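Long-range contact in putative uncharacterized protein (PDB 5TPU), which is of unknown function but belongs to the WxcM-like family of the cupin clan and binds thymidine-5'-diphosphate: residues Asp72-Asp77 against Trp100-Asn105. The protein carries 3 engineered substitutions. Sequence-based numbering, arbitrary orientation.
Sequences DIILND and WREMKN
Asp72 and Lys104 face each other as an antiparallel hydrogen-bonded pair, with Lys104 N giving a 2.8 Å bond to Asp72 O and Asp72 N answering to Lys104 O. Ile74 with Glu102 and Asn76 with Trp100 repeat this double exchange, so six backbone bonds join strands 71-76 and 99-104. Between them, alpha hydrogens approach carbonyls, as where Arg101 CA lies 3.2 Å from Ile74 O. One side-chain bond is added just past the end of strand 99-104: Asn105 ND2 donates to Asp72 OD2 (2.9 Å) on its anti side, with the amide and carboxylate planes 83° apart. Asparagine suits this place because it tolerates the left-handed backbone (phi 42°, psi 45°) and its NH2 can donate.

On the face of Asp72, Ile74 and Asn76, Lys104 runs out extended beyond CG; its CE and NZ both lie by Ile74 CD1 (NZ at 3.6 Å), and NZ stays 5.4 Å from Asp72 OD2. Glu102 CG packs on Ile74 CB. Asn76 CB sits obliquely against the Trp100 ring, 3.8 Å from CD1; Tyr129 meets that ring edge-to-face and also bonds Asn76 OD1, which accepts from Gly78 N as well.

The other face is largely buried, Met103 only partly. Ile73 CG2 lies 4.1 Å from Met103 CG, the two side chains side by side, and Leu75 CD2 touches Arg101 CB. Branched Ile73 and Leu75 continue onto Leu93 and Ile95 of the opposing sheet of the cupin barrel. This mainly apolar face can take in the Arg101 guanidinium because Gln62 and Met99 O accept its hydrogens; the outer face mixes apolar groups with polar ends.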
# COMPACT_ATOMS: atom_id res chain seq x y z
N ASP A 72 6.51 0.26 17.08
CA ASP A 72 6.04 -0.80 17.95
C ASP A 72 4.53 -0.80 17.92
O ASP A 72 3.89 0.27 17.97
CB ASP A 72 6.51 -0.56 19.40
CG ASP A 72 7.99 -0.58 19.51
OD1 ASP A 72 8.63 -1.33 18.74
OD2 ASP A 72 8.52 0.18 20.34
N ILE A 73 3.99 -2.02 17.83
CA ILE A 73 2.57 -2.30 17.94
C ILE A 73 2.43 -3.19 19.14
O ILE A 73 3.01 -4.28 19.19
CB ILE A 73 1.98 -3.14 16.78
CG1 ILE A 73 2.83 -3.06 15.52
CG2 ILE A 73 0.49 -2.82 16.62
CD1 ILE A 73 2.15 -2.57 14.26
N ILE A 74 1.65 -2.71 20.10
CA ILE A 74 1.21 -3.55 21.18
C ILE A 74 -0.14 -4.15 20.81
O ILE A 74 -1.11 -3.45 20.58
CB ILE A 74 1.16 -2.75 22.46
CG1 ILE A 74 2.50 -2.07 22.66
CG2 ILE A 74 0.80 -3.67 23.63
CD1 ILE A 74 2.72 -1.56 24.07
N LEU A 75 -0.17 -5.46 20.69
CA LEU A 75 -1.41 -6.17 20.42
C LEU A 75 -1.95 -6.74 21.73
O LEU A 75 -1.17 -7.09 22.63
CB LEU A 75 -1.15 -7.30 19.45
CG LEU A 75 -0.67 -6.99 18.04
CD1 LEU A 75 -0.27 -8.29 17.35
CD2 LEU A 75 -1.77 -6.35 17.23
N ASN A 76 -3.29 -6.84 21.81
CA ASN A 76 -3.98 -7.34 22.99
C ASN A 76 -5.25 -8.12 22.60
O ASN A 76 -6.13 -7.61 21.87
CB ASN A 76 -4.32 -6.17 23.92
CG ASN A 76 -4.82 -6.64 25.26
OD1 ASN A 76 -5.75 -7.43 25.36
ND2 ASN A 76 -4.16 -6.19 26.31
N ASP A 77 -5.33 -9.39 23.01
CA ASP A 77 -6.48 -10.18 22.59
C ASP A 77 -7.53 -10.29 23.66
O ASP A 77 -8.51 -10.98 23.46
CB ASP A 77 -6.09 -11.54 22.06
CG ASP A 77 -5.54 -12.45 23.12
OD1 ASP A 77 -5.26 -13.59 22.72
OD2 ASP A 77 -5.34 -12.04 24.29
N TRP A 100 -7.28 -5.56 20.09
CA TRP A 100 -6.98 -4.25 20.61
C TRP A 100 -5.54 -4.05 20.16
O TRP A 100 -4.74 -5.01 20.12
CB TRP A 100 -7.07 -4.27 22.11
CG TRP A 100 -6.72 -3.03 22.80
CD1 TRP A 100 -5.47 -2.61 23.23
CD2 TRP A 100 -7.64 -2.05 23.26
NE1 TRP A 100 -5.58 -1.41 23.88
CE2 TRP A 100 -6.90 -1.04 23.90
CE3 TRP A 100 -9.02 -1.90 23.14
CZ2 TRP A 100 -7.51 0.10 24.45
CZ3 TRP A 100 -9.61 -0.78 23.70
CH2 TRP A 100 -8.86 0.19 24.36
N ARG A 101 -5.23 -2.84 19.74
CA ARG A 101 -3.87 -2.53 19.28
C ARG A 101 -3.57 -1.10 19.49
O ARG A 101 -4.46 -0.26 19.57
CB ARG A 101 -3.66 -2.87 17.82
CG ARG A 101 -4.06 -1.80 16.83
CD ARG A 101 -5.54 -1.46 16.80
NE ARG A 101 -6.35 -2.67 16.69
CZ ARG A 101 -6.63 -3.30 15.56
NH1 ARG A 101 -6.13 -2.89 14.38
NH2 ARG A 101 -7.43 -4.34 15.57
N GLU A 102 -2.29 -0.85 19.63
CA GLU A 102 -1.83 0.47 19.82
C GLU A 102 -0.45 0.58 19.20
O GLU A 102 0.41 -0.30 19.37
CB GLU A 102 -1.96 0.86 21.29
CG GLU A 102 -0.80 0.72 22.24
CD GLU A 102 -0.66 1.98 23.07
OE1 GLU A 102 -0.67 3.05 22.46
OE2 GLU A 102 -0.55 1.92 24.31
N MET A 103 -0.30 1.62 18.40
CA MET A 103 0.94 1.85 17.65
C MET A 103 1.70 3.04 18.21
O MET A 103 1.14 4.10 18.45
CB MET A 103 0.57 2.10 16.22
CG MET A 103 -0.43 1.10 15.70
SD MET A 103 -0.27 0.96 13.94
CE MET A 103 -1.14 2.36 13.29
N LYS A 104 2.99 2.86 18.44
CA LYS A 104 3.79 3.84 19.13
C LYS A 104 5.23 3.78 18.67
O LYS A 104 5.57 2.95 17.84
CB LYS A 104 3.68 3.61 20.66
CG LYS A 104 4.35 2.34 21.16
CD LYS A 104 4.27 2.18 22.69
CE LYS A 104 5.18 1.03 23.10
NZ LYS A 104 5.31 0.87 24.58
N ASN A 105 6.05 4.65 19.24
CA ASN A 105 7.44 4.81 18.89
C ASN A 105 7.70 4.75 17.40
O ASN A 105 8.64 4.08 17.00
CB ASN A 105 8.27 3.71 19.56
CG ASN A 105 8.18 3.78 21.06
OD1 ASN A 105 8.31 4.86 21.63
ND2 ASN A 105 7.92 2.63 21.70